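Local coordinates for Aureochrome1-like protein (Ochromonas danica, PDB 6I20) that probably senses blue light through a flavin mononucleotide held in its LOV domain, the PAS-fold sensor module of an aureochrome-like transcription factor, at residues N17-P23 with V110-Q116; T41-E47 with N85-D89. All blocks are in the same frame, centred on the assembly; numbering follows the deposited sequence. Where two conformers were deposited one is given.

Contact 1 of 2, residues N17-P23 with V110-Q116; sequences NFVISDP and VNYLGVQ. With FMN (flavin mononucleotide), chain E.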
ATOM      1  N   ASN A  17      -2.523   9.294   1.307  1.00 16.63           N
ATOM      2  CA  ASN A  17      -1.670   8.283   1.978  1.00 16.06           C
ATOM      3  C   ASN A  17      -1.233   7.298   0.910  1.00 15.78           C
ATOM      4  O   ASN A  17      -2.046   6.586   0.355  1.00 16.46           O
ATOM      5  CB  ASN A  17      -2.455   7.475   3.034  1.00 18.19           C
ATOM      6  CG  ASN A  17      -3.168   8.344   4.017  1.00 20.85           C
ATOM      7  OD1 ASN A  17      -2.708   9.437   4.342  1.00 22.00           O
ATOM      8  ND2 ASN A  17      -4.309   7.872   4.493  1.00 23.63           N
ATOM      9  N   PHE A  18       0.057   7.222   0.623  1.00 13.90           N
ATOM     10  CA  PHE A  18       0.513   6.292  -0.366  1.00 13.67           C
ATOM     11  C   PHE A  18       1.994   6.027  -0.188  1.00 13.45           C
ATOM     12  O   PHE A  18       2.716   6.806   0.449  1.00 14.14           O
ATOM     13  CB  PHE A  18       0.203   6.802  -1.798  1.00 14.90           C
ATOM     14  CG  PHE A  18       1.000   8.020  -2.200  1.00 14.48           C
ATOM     15  CD1 PHE A  18       0.543   9.292  -1.854  1.00 14.99           C
ATOM     16  CD2 PHE A  18       2.239   7.903  -2.849  1.00 15.51           C
ATOM     17  CE1 PHE A  18       1.278  10.427  -2.187  1.00 15.65           C
ATOM     18  CE2 PHE A  18       2.974   9.047  -3.170  1.00 17.46           C
ATOM     19  CZ  PHE A  18       2.501  10.298  -2.804  1.00 17.05           C
ATOM     20  N   VAL A  19       2.413   4.924  -0.825  1.00 13.15           N
ATOM     21  CA  VAL A  19       3.808   4.554  -0.962  1.00 12.93           C
ATOM     22  C   VAL A  19       4.077   4.095  -2.381  1.00 12.74           C
ATOM     23  O   VAL A  19       3.156   3.723  -3.112  1.00 13.12           O
ATOM     24  CB  VAL A  19       4.241   3.417   0.004  1.00 13.84           C
ATOM     25  CG1 VAL A  19       4.050   3.843   1.445  1.00 14.75           C
ATOM     26  CG2 VAL A  19       3.525   2.145  -0.283  1.00 14.53           C
ATOM     27  N   ILE A  20       5.344   4.155  -2.762  1.00 12.92           N
ATOM     28  CA  ILE A  20       5.850   3.623  -4.025  0.50 12.72           C
ATOM     29  C   ILE A  20       6.896   2.561  -3.678  1.00 12.80           C
ATOM     30  O   ILE A  20       7.785   2.839  -2.851  1.00 12.95           O
ATOM     31  CB  ILE A  20       6.530   4.741  -4.862  0.50 14.19           C
ATOM     32  CG1 ILE A  20       5.596   5.954  -4.988  0.50 14.24           C
ATOM     33  CG2 ILE A  20       6.918   4.194  -6.216  0.50 14.85           C
ATOM     34  CD1 ILE A  20       4.290   5.631  -5.672  0.50 13.90           C
ATOM     35  N   SER A  21       6.807   1.380  -4.307  1.00 12.06           N
ATOM     36  CA  SER A  21       7.803   0.329  -4.101  1.00 12.44           C
ATOM     37  C   SER A  21       8.578   0.096  -5.387  1.00 13.23           C
ATOM     38  O   SER A  21       8.158   0.539  -6.474  1.00 13.97           O
ATOM     39  CB  SER A  21       7.166  -0.992  -3.660  1.00 14.64           C
ATOM     40  OG  SER A  21       6.551  -1.670  -4.764  1.00 15.32           O
ATOM     41  N   ASP A  22       9.705  -0.576  -5.282  1.00 14.35           N
ATOM     42  CA  ASP A  22      10.558  -0.907  -6.422  1.00 15.37           C
ATOM     43  C   ASP A  22      10.837  -2.403  -6.472  1.00 15.52           C
ATOM     44  O   ASP A  22      11.653  -2.902  -5.698  1.00 16.37           O
ATOM     45  CB  ASP A  22      11.873  -0.119  -6.369  1.00 16.58           C
ATOM     46  CG  ASP A  22      12.756  -0.310  -7.615  1.00 19.19           C
ATOM     47  OD1 ASP A  22      12.579  -1.280  -8.373  1.00 19.84           O
ATOM     48  OD2 ASP A  22      13.653   0.539  -7.835  1.00 23.66           O
ATOM     49  N   PRO A  23      10.194  -3.129  -7.398  1.00 15.77           N
ATOM     50  CA  PRO A  23      10.331  -4.576  -7.421  1.00 17.07           C
ATOM     51  C   PRO A  23      11.685  -5.091  -7.884  1.00 17.73           C
ATOM     52  O   PRO A  23      11.961  -6.263  -7.731  1.00 19.20           O
ATOM     53  CB  PRO A  23       9.225  -5.026  -8.344  1.00 18.83           C
ATOM     54  CG  PRO A  23       9.041  -3.863  -9.280  1.00 18.59           C
ATOM     55  CD  PRO A  23       9.244  -2.648  -8.433  1.00 16.48           C
ATOM     56  N   VAL A 110       7.710  -0.600 -13.647  1.00 15.46           N
ATOM     57  CA  VAL A 110       8.881   0.058 -13.090  1.00 15.92           C
ATOM     58  C   VAL A 110       8.720   0.189 -11.588  1.00 15.11           C
ATOM     59  O   VAL A 110       9.691   0.018 -10.823  1.00 16.49           O
ATOM     60  CB  VAL A 110       9.131   1.440 -13.749  1.00 16.99           C
ATOM     61  CG1 VAL A 110      10.366   2.110 -13.176  1.00 17.60           C
ATOM     62  CG2 VAL A 110       9.361   1.262 -15.237  1.00 19.04           C
ATOM     63  N   ASN A 111       7.542   0.502 -11.118  1.00 14.42           N
ATOM     64  CA  ASN A 111       7.272   0.683  -9.695  1.00 13.78           C
ATOM     65  C   ASN A 111       5.864   0.190  -9.405  1.00 13.18           C
ATOM     66  O   ASN A 111       5.044   0.027 -10.330  1.00 14.34           O
ATOM     67  CB  ASN A 111       7.381   2.161  -9.256  1.00 14.27           C
ATOM     68  CG  ASN A 111       8.795   2.703  -9.289  1.00 14.67           C
ATOM     69  OD1 ASN A 111       9.151   3.497 -10.181  1.00 15.88           O
ATOM     70  ND2 ASN A 111       9.623   2.325  -8.311  1.00 15.38           N
ATOM     71  N   TYR A 112       5.545  -0.012  -8.119  1.00 13.09           N
ATOM     72  CA  TYR A 112       4.162  -0.163  -7.709  1.00 12.84           C
ATOM     73  C   TYR A 112       3.733   0.991  -6.832  1.00 12.68           C
ATOM     74  O   TYR A 112       4.530   1.516  -6.042  1.00 13.48           O
ATOM     75  CB  TYR A 112       3.948  -1.467  -6.919  1.00 13.75           C
ATOM     76  CG  TYR A 112       4.139  -2.694  -7.760  1.00 14.76           C
ATOM     77  CD1 TYR A 112       3.150  -3.141  -8.609  1.00 16.17           C
ATOM     78  CD2 TYR A 112       5.295  -3.443  -7.684  1.00 16.56           C
ATOM     79  CE1 TYR A 112       3.338  -4.259  -9.398  1.00 17.85           C
ATOM     80  CE2 TYR A 112       5.476  -4.569  -8.469  1.00 18.41           C
ATOM     81  CZ  TYR A 112       4.515  -4.974  -9.336  1.00 18.77           C
ATOM     82  OH  TYR A 112       4.726  -6.102 -10.118  1.00 22.54           O
ATOM     83  N   LEU A 113       2.473   1.391  -7.006  1.00 13.22           N
ATOM     84  CA  LEU A 113       1.832   2.385  -6.192  1.00 13.40           C
ATOM     85  C   LEU A 113       0.894   1.681  -5.237  1.00 13.25           C
ATOM     86  O   LEU A 113       0.124   0.824  -5.665  1.00 14.96           O
ATOM     87  CB  LEU A 113       1.008   3.321  -7.097  1.00 14.65           C
ATOM     88  CG  LEU A 113       0.100   4.331  -6.410  1.00 15.53           C
ATOM     89  CD1 LEU A 113       0.916   5.317  -5.617  1.00 16.49           C
ATOM     90  CD2 LEU A 113      -0.768   5.032  -7.452  1.00 16.67           C
ATOM     91  N   GLY A 114       0.920   2.083  -3.965  1.00 12.70           N
ATOM     92  CA  GLY A 114      -0.063   1.591  -3.010  1.00 13.11           C
ATOM     93  C   GLY A 114      -0.693   2.761  -2.303  1.00 13.40           C
ATOM     94  O   GLY A 114       0.006   3.648  -1.816  1.00 15.88           O
ATOM     95  N   VAL A 115      -2.017   2.813  -2.314  1.00 13.05           N
ATOM     96  CA  VAL A 115      -2.769   3.893  -1.690  1.00 14.14           C
ATOM     97  C   VAL A 115      -3.616   3.325  -0.569  1.00 14.05           C
ATOM     98  O   VAL A 115      -4.406   2.400  -0.805  1.00 14.56           O
ATOM     99  CB  VAL A 115      -3.670   4.622  -2.731  1.00 14.88           C
ATOM    100  CG1 VAL A 115      -4.492   5.725  -2.050  1.00 16.04           C
ATOM    101  CG2 VAL A 115      -2.838   5.145  -3.914  1.00 15.99           C
ATOM    102  N   GLN A 116      -3.465   3.866   0.638  1.00 14.14           N
ATOM    103  CA  GLN A 116      -4.133   3.348   1.823  1.00 14.95           C
ATOM    104  C   GLN A 116      -5.254   4.295   2.231  1.00 17.02           C
ATOM    105  O   GLN A 116      -5.067   5.495   2.328  1.00 19.78           O
ATOM    106  CB  GLN A 116      -3.149   3.230   2.991  1.00 15.36           C
ATOM    107  CG  GLN A 116      -2.018   2.263   2.733  1.00 15.77           C
ATOM    108  CD  GLN A 116      -0.839   2.773   1.940  1.00 15.26           C
ATOM    109  OE1 GLN A 116      -0.675   3.987   1.712  1.00 16.39           O
ATOM    110  NE2 GLN A 116       0.061   1.829   1.528  1.00 16.90           N
TER
HETATM  111  N1  FMN E 401       0.358  -4.554   2.791  1.00 14.14           N
HETATM  112  C2  FMN E 401      -0.341  -4.058   3.835  1.00 15.04           C
HETATM  113  O2  FMN E 401      -0.721  -4.856   4.723  1.00 15.88           O
HETATM  114  N3  FMN E 401      -0.632  -2.742   3.979  1.00 14.04           N
HETATM  115  C4  FMN E 401      -0.256  -1.813   3.049  1.00 13.47           C
HETATM  116  O4  FMN E 401      -0.607  -0.610   3.183  1.00 14.05           O
HETATM  117  C4A FMN E 401       0.513  -2.277   1.943  1.00 12.54           C
HETATM  118  N5  FMN E 401       0.941  -1.393   0.987  1.00 12.87           N
HETATM  119  C5A FMN E 401       1.593  -1.897  -0.089  1.00 12.63           C
HETATM  120  C6  FMN E 401       2.033  -1.025  -1.109  1.00 12.73           C
HETATM  121  C7  FMN E 401       2.690  -1.475  -2.206  1.00 13.05           C
HETATM  122  C7M FMN E 401       3.126  -0.496  -3.320  1.00 14.11           C
HETATM  123  C8  FMN E 401       2.971  -2.876  -2.365  1.00 14.41           C
HETATM  124  C8M FMN E 401       3.681  -3.387  -3.576  1.00 15.82           C
HETATM  125  C9  FMN E 401       2.557  -3.745  -1.385  1.00 13.87           C
HETATM  126  C9A FMN E 401       1.859  -3.313  -0.266  1.00 13.55           C
HETATM  127  N10 FMN E 401       1.488  -4.206   0.772  1.00 13.93           N
HETATM  128  C10 FMN E 401       0.772  -3.707   1.821  1.00 13.77           C
HETATM  129  C1' FMN E 401       1.638  -5.648   0.618  1.00 14.58           C
HETATM  130  C2' FMN E 401       2.959  -6.243   1.115  1.00 14.93           C
HETATM  131  O2' FMN E 401       4.011  -5.305   0.844  1.00 16.28           O
HETATM  132  C3' FMN E 401       3.238  -7.540   0.369  1.00 18.57           C
HETATM  133  O3' FMN E 401       3.220  -7.347  -1.055  1.00 19.98           O
HETATM  134  C4' FMN E 401       2.308  -8.682   0.712  1.00 21.25           C
HETATM  135  O4' FMN E 401       2.305  -8.838   2.142  1.00 22.00           O
HETATM  136  C5' FMN E 401       2.817 -10.018   0.073  1.00 23.93           C
HETATM  137  O5' FMN E 401       4.281 -10.086   0.131  1.00 26.31           O
HETATM  138  P   FMN E 401       4.940 -11.558   0.117  0.80 27.53           P
HETATM  139  O1P FMN E 401       6.397 -11.359   0.270  0.80 27.92           O
HETATM  140  O2P FMN E 401       4.329 -12.297   1.235  0.80 31.40           O
HETATM  141  O3P FMN E 401       4.531 -12.115  -1.240  0.80 31.28           O
HETATM  142  O   HOH W   1      -5.148   8.187   1.133  1.00 31.49           O
HETATM  143  O   HOH W   2      12.501   3.086  -7.960  1.00 19.81           O
HETATM  144  O   HOH W   3      12.155  -0.920 -11.072  1.00 31.07           O
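This contact is an antiparallel strand pairing in the middle of the five-stranded PAS sheet: strand 18-21 lies between 30-33 and 109-119, and the segment axes run at 160°, 4.7 Å apart at closest. Val19 and Gly114 form a hydrogen-bonded pair, with Val19 N to Gly114 O and Gly114 N to Val19 O both 2.9 Å. Ser21 and Tyr112 form the next: Ser21 N to Tyr112 O is 2.9 Å and Tyr112 N to Ser21 O 3.1 Å. Ser21 O also accepts from Asn111 ND2 at 3.0 Å, while Asn111 OD1 is hydrogen-bonded to Tyr5. The side chains of the non-hydrogen-bonded pairs that alternate with these, Phe18 with Val115 and Ile20 with Leu113 (CD1 to CD1 3.4 Å), share one face of the sheet, where Phe18 and Ile20 meet helix 6-13. On the flavin face, Val19 CG2 lies 3.6 Å from FMN C6. A CB modelled on Gly114 would stand 2.4 Å from FMN C6, a clash, so the missing side chain makes room for the ring. Gln116 NE2 donates to FMN O4 at 3.0 Å and weakly to N5 at 3.4 Å, consistent with the LOV glutamine that responds to a chemical change at the flavin.

Contact 2 of 2, residues T41-E47 with N85-D89; sequences TGYALSE and NYRKD. With FMN (flavin mononucleotide), chain E.
Here the turn leaving helix 35-41 docks on the end of strand 79-86 and the bend after it, at the domain surface. Thr41 is the last helical residue (phi/psi -89/-17°). Its carbonyl O accepts from Lys88 N at 2.9 Å, setting the register Thr41 to Arg87 (CA to CA 4.6 Å) and Gly42 to Lys88 (5.3 Å). Gly42, the first residue past the helix, terminates it with positive phi (82/0°); a CB there would press on the Thr41 carbonyl O. Tyr43 is extended (-90/147°), with an m chi1 that lays its ring against Lys88 in a CH-pi contact: Lys88 CB sits 3.7 Å from the ring centroid, 11° off the normal. Water 5 joins Tyr43 OH (2.6 Å) to Tyr86 O (2.7 Å). Ala44 precedes a short, weakly bonded helix, where Glu47 N reaches Ala44 O at 2.9 Å. Glu47, chi1 m and chi2 t, turns OE1 back to Ala44 N (3.0 Å) and into a salt bridge with Lys88 NZ (2.9 Å). Lys88 (-57/-38°, chi1-chi4 t, t, p, t) carries NZ there, and water 4 links it to Gly42 O, 3.0 Å from each. Asn85 instead reads the flavin pyrimidine edge, as in other LOV domains: OD1 to FMN N3 2.9 Å, ND2 to FMN O2 3.0 Å. Phe55 meets the Tyr43 ring edge-to-face, and Arg87 packs on Phe93 of strand 92-103.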
ATOM      1  N   THR A  41       0.219   5.570   9.895  1.00 17.08           N
ATOM      2  CA  THR A  41       0.856   4.396  10.459  1.00 16.55           C
ATOM      3  C   THR A  41       1.681   4.664  11.707  1.00 17.56           C
ATOM      4  O   THR A  41       1.986   3.690  12.450  1.00 17.62           O
ATOM      5  CB  THR A  41       1.751   3.710   9.421  1.00 15.91           C
ATOM      6  OG1 THR A  41       2.883   4.546   9.121  1.00 16.08           O
ATOM      7  CG2 THR A  41       0.993   3.319   8.190  1.00 16.18           C
ATOM      8  N   GLY A  42       2.050   5.913  11.976  1.00 17.59           N
ATOM      9  CA  GLY A  42       2.906   6.245  13.117  1.00 19.38           C
ATOM     10  C   GLY A  42       4.402   6.062  12.939  1.00 18.71           C
ATOM     11  O   GLY A  42       5.160   6.320  13.879  1.00 21.84           O
ATOM     12  N   TYR A  43       4.856   5.622  11.761  1.00 17.68           N
ATOM     13  CA  TYR A  43       6.268   5.410  11.500  1.00 16.65           C
ATOM     14  C   TYR A  43       6.914   6.664  10.960  1.00 17.29           C
ATOM     15  O   TYR A  43       6.249   7.432  10.243  1.00 18.97           O
ATOM     16  CB  TYR A  43       6.485   4.251  10.509  1.00 17.03           C
ATOM     17  CG  TYR A  43       6.168   2.893  11.094  1.00 16.45           C
ATOM     18  CD1 TYR A  43       7.138   2.168  11.760  1.00 17.87           C
ATOM     19  CD2 TYR A  43       4.891   2.345  11.029  1.00 17.47           C
ATOM     20  CE1 TYR A  43       6.845   0.937  12.320  1.00 18.59           C
ATOM     21  CE2 TYR A  43       4.603   1.114  11.578  1.00 18.29           C
ATOM     22  CZ  TYR A  43       5.583   0.419  12.242  1.00 18.10           C
ATOM     23  OH  TYR A  43       5.306  -0.793  12.807  1.00 20.06           O
ATOM     24  N   ALA A  44       8.174   6.898  11.286  1.00 16.81           N
ATOM     25  CA  ALA A  44       8.985   7.925  10.667  1.00 16.94           C
ATOM     26  C   ALA A  44       9.404   7.467   9.283  1.00 15.87           C
ATOM     27  O   ALA A  44       9.541   6.276   8.982  1.00 15.37           O
ATOM     28  CB  ALA A  44      10.205   8.247  11.513  1.00 18.40           C
ATOM     29  N   LEU A  45       9.663   8.431   8.403  1.00 15.55           N
ATOM     30  CA  LEU A  45      10.095   8.094   7.039  1.00 15.65           C
ATOM     31  C   LEU A  45      11.345   7.182   7.040  1.00 15.77           C
ATOM     32  O   LEU A  45      11.433   6.222   6.263  1.00 15.60           O
ATOM     33  CB  LEU A  45      10.407   9.373   6.232  1.00 15.95           C
ATOM     34  CG  LEU A  45      10.736   9.156   4.759  1.00 16.25           C
ATOM     35  CD1 LEU A  45       9.602   8.472   3.988  1.00 16.79           C
ATOM     36  CD2 LEU A  45      11.055  10.506   4.128  1.00 16.53           C
ATOM     37  N   SER A  46      12.267   7.470   7.951  1.00 15.81           N
ATOM     38  CA  SER A  46      13.505   6.705   8.090  1.00 16.56           C
ATOM     39  C   SER A  46      13.275   5.277   8.573  1.00 15.96           C
ATOM     40  O   SER A  46      14.224   4.480   8.503  1.00 17.62           O
ATOM     41  CB  SER A  46      14.416   7.448   9.067  1.00 17.59           C
ATOM     42  OG  SER A  46      13.712   7.667  10.272  1.00 18.69           O
ATOM     43  N   GLU A  47      12.082   4.941   9.042  1.00 15.59           N
ATOM     44  CA  GLU A  47      11.731   3.598   9.465  1.00 15.76           C
ATOM     45  C   GLU A  47      11.002   2.817   8.390  1.00 16.02           C
ATOM     46  O   GLU A  47      10.741   1.632   8.560  1.00 17.54           O
ATOM     47  CB  GLU A  47      10.843   3.655  10.725  1.00 16.56           C
ATOM     48  CG  GLU A  47      11.561   4.217  11.914  1.00 17.89           C
ATOM     49  CD  GLU A  47      10.692   4.357  13.122  1.00 19.33           C
ATOM     50  OE1 GLU A  47       9.618   4.989  13.056  1.00 19.05           O
ATOM     51  OE2 GLU A  47      11.073   3.813  14.180  1.00 21.24           O
ATOM     52  N   ASN A  85      -4.599  -3.656   9.561  1.00 15.53           N
ATOM     53  CA  ASN A  85      -3.202  -3.272   9.681  1.00 14.92           C
ATOM     54  C   ASN A  85      -2.969  -2.688  11.082  1.00 15.90           C
ATOM     55  O   ASN A  85      -3.886  -2.395  11.840  1.00 17.67           O
ATOM     56  CB  ASN A  85      -2.809  -2.233   8.622  1.00 14.90           C
ATOM     57  CG  ASN A  85      -2.434  -2.795   7.270  1.00 15.24           C
ATOM     58  OD1 ASN A  85      -2.119  -1.965   6.381  1.00 15.28           O
ATOM     59  ND2 ASN A  85      -2.353  -4.107   7.072  1.00 15.25           N
ATOM     60  N   TYR A  86      -1.682  -2.593  11.399  1.00 15.43           N
ATOM     61  CA  TYR A  86      -1.173  -2.237  12.724  1.00 16.35           C
ATOM     62  C   TYR A  86      -0.258  -1.015  12.619  1.00 16.39           C
ATOM     63  O   TYR A  86       0.652  -0.968  11.769  1.00 16.99           O
ATOM     64  CB  TYR A  86      -0.333  -3.388  13.304  1.00 16.78           C
ATOM     65  CG  TYR A  86      -1.148  -4.598  13.703  1.00 17.61           C
ATOM     66  CD1 TYR A  86      -1.673  -5.455  12.747  1.00 17.94           C
ATOM     67  CD2 TYR A  86      -1.368  -4.900  15.043  1.00 19.39           C
ATOM     68  CE1 TYR A  86      -2.416  -6.557  13.098  1.00 19.23           C
ATOM     69  CE2 TYR A  86      -2.090  -6.024  15.398  1.00 19.85           C
ATOM     70  CZ  TYR A  86      -2.632  -6.840  14.408  1.00 20.84           C
ATOM     71  OH  TYR A  86      -3.418  -7.968  14.691  1.00 23.67           O
ATOM     72  N   ARG A  87      -0.483  -0.042  13.503  1.00 16.42           N
ATOM     73  CA  ARG A  87       0.401   1.117  13.614  1.00 15.30           C
ATOM     74  C   ARG A  87       1.630   0.738  14.436  1.00 17.26           C
ATOM     75  O   ARG A  87       1.681  -0.318  15.083  1.00 18.11           O
ATOM     76  CB  ARG A  87      -0.325   2.272  14.294  1.00 17.40           C
ATOM     77  CG  ARG A  87      -1.572   2.715  13.541  1.00 18.56           C
ATOM     78  CD  ARG A  87      -2.059   4.057  14.063  1.00 19.57           C
ATOM     79  NE  ARG A  87      -3.274   4.524  13.386  1.00 20.16           N
ATOM     80  CZ  ARG A  87      -4.500   4.101  13.673  1.00 21.34           C
ATOM     81  NH1 ARG A  87      -4.693   3.191  14.634  1.00 22.89           N
ATOM     82  NH2 ARG A  87      -5.544   4.583  13.014  1.00 22.79           N
ATOM     83  N   LYS A  88       2.612   1.641  14.471  1.00 16.77           N
ATOM     84  CA  LYS A  88       3.843   1.427  15.233  0.70 17.93           C
ATOM     85  C   LYS A  88       3.496   1.161  16.688  1.00 19.21           C
ATOM     86  O   LYS A  88       4.172   0.343  17.324  1.00 20.82           O
ATOM     87  CB  LYS A  88       4.793   2.640  15.082  0.70 18.46           C
ATOM     88  CG  LYS A  88       6.154   2.411  15.733  0.70 19.44           C
ATOM     89  CD  LYS A  88       7.251   3.364  15.301  0.70 20.36           C
ATOM     90  CE  LYS A  88       7.024   4.754  15.817  0.70 20.67           C
ATOM     91  NZ  LYS A  88       8.170   5.647  15.479  0.70 20.04           N
ATOM     92  N   ASP A  89       2.484   1.856  17.219  1.00 19.41           N
ATOM     93  CA  ASP A  89       2.085   1.669  18.633  1.00 21.24           C
ATOM     94  C   ASP A  89       1.247   0.406  18.902  1.00 20.99           C
ATOM     95  O   ASP A  89       0.851   0.171  20.059  1.00 23.30           O
ATOM     96  CB  ASP A  89       1.413   2.935  19.199  1.00 23.78           C
ATOM     97  CG  ASP A  89       0.041   3.236  18.603  1.00 24.53           C
ATOM     98  OD1 ASP A  89      -0.502   2.428  17.809  1.00 23.25           O
ATOM     99  OD2 ASP A  89      -0.518   4.321  18.969  1.00 30.49           O
TER
HETATM  100  N1  FMN E 401       0.358  -4.554   2.791  1.00 14.14           N
HETATM  101  C2  FMN E 401      -0.341  -4.058   3.835  1.00 15.04           C
HETATM  102  O2  FMN E 401      -0.721  -4.856   4.723  1.00 15.88           O
HETATM  103  N3  FMN E 401      -0.632  -2.742   3.979  1.00 14.04           N
HETATM  104  C4  FMN E 401      -0.256  -1.813   3.049  1.00 13.47           C
HETATM  105  O4  FMN E 401      -0.607  -0.610   3.183  1.00 14.05           O
HETATM  106  C4A FMN E 401       0.513  -2.277   1.943  1.00 12.54           C
HETATM  107  N5  FMN E 401       0.941  -1.393   0.987  1.00 12.87           N
HETATM  108  C5A FMN E 401       1.593  -1.897  -0.089  1.00 12.63           C
HETATM  109  C6  FMN E 401       2.033  -1.025  -1.109  1.00 12.73           C
HETATM  110  C7  FMN E 401       2.690  -1.475  -2.206  1.00 13.05           C
HETATM  111  C7M FMN E 401       3.126  -0.496  -3.320  1.00 14.11           C
HETATM  112  C8  FMN E 401       2.971  -2.876  -2.365  1.00 14.41           C
HETATM  113  C8M FMN E 401       3.681  -3.387  -3.576  1.00 15.82           C
HETATM  114  C9  FMN E 401       2.557  -3.745  -1.385  1.00 13.87           C
HETATM  115  C9A FMN E 401       1.859  -3.313  -0.266  1.00 13.55           C
HETATM  116  N10 FMN E 401       1.488  -4.206   0.772  1.00 13.93           N
HETATM  117  C10 FMN E 401       0.772  -3.707   1.821  1.00 13.77           C
HETATM  118  C1' FMN E 401       1.638  -5.648   0.618  1.00 14.58           C
HETATM  119  C2' FMN E 401       2.959  -6.243   1.115  1.00 14.93           C
HETATM  120  O2' FMN E 401       4.011  -5.305   0.844  1.00 16.28           O
HETATM  121  C3' FMN E 401       3.238  -7.540   0.369  1.00 18.57           C
HETATM  122  O3' FMN E 401       3.220  -7.347  -1.055  1.00 19.98           O
HETATM  123  C4' FMN E 401       2.308  -8.682   0.712  1.00 21.25           C
HETATM  124  O4' FMN E 401       2.305  -8.838   2.142  1.00 22.00           O
HETATM  125  C5' FMN E 401       2.817 -10.018   0.073  1.00 23.93           C
HETATM  126  O5' FMN E 401       4.281 -10.086   0.131  1.00 26.31           O
HETATM  127  P   FMN E 401       4.940 -11.558   0.117  0.80 27.53           P
HETATM  128  O1P FMN E 401       6.397 -11.359   0.270  0.80 27.92           O
HETATM  129  O2P FMN E 401       4.329 -12.297   1.235  0.80 31.40           O
HETATM  130  O3P FMN E 401       4.531 -12.115  -1.240  0.80 31.28           O
HETATM  131  O   HOH W   4       7.332   8.290  14.438  1.00 29.97           O
HETATM  132  O   HOH W   5       3.100  -2.073  12.245  1.00 19.86           O

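Overall arrangement
Contact 2 is nested within the chain loop that contact 1 closes. Their centres lie 16 Å apart and their nearest atoms about 6 Å, so they do not touch directly; the shared sheet and the flavin relate them. Contact 1 joins two adjacent strands of that sheet, whereas contact 2 reaches one of its edge strands, 79-86. On the flavin, Gln116 NE2 of contact 1 binds O4, while Asn85 OD1 of contact 2 binds N3, which places both on the polar pyrimidine side. Asn95 of strand 92-103 touches Gln116 and hydrogen-bonds Asn85, bridging the two. Helix 35-41 is a second bridge: Leu40 packs on Gln116, and Thr41 begins contact 2.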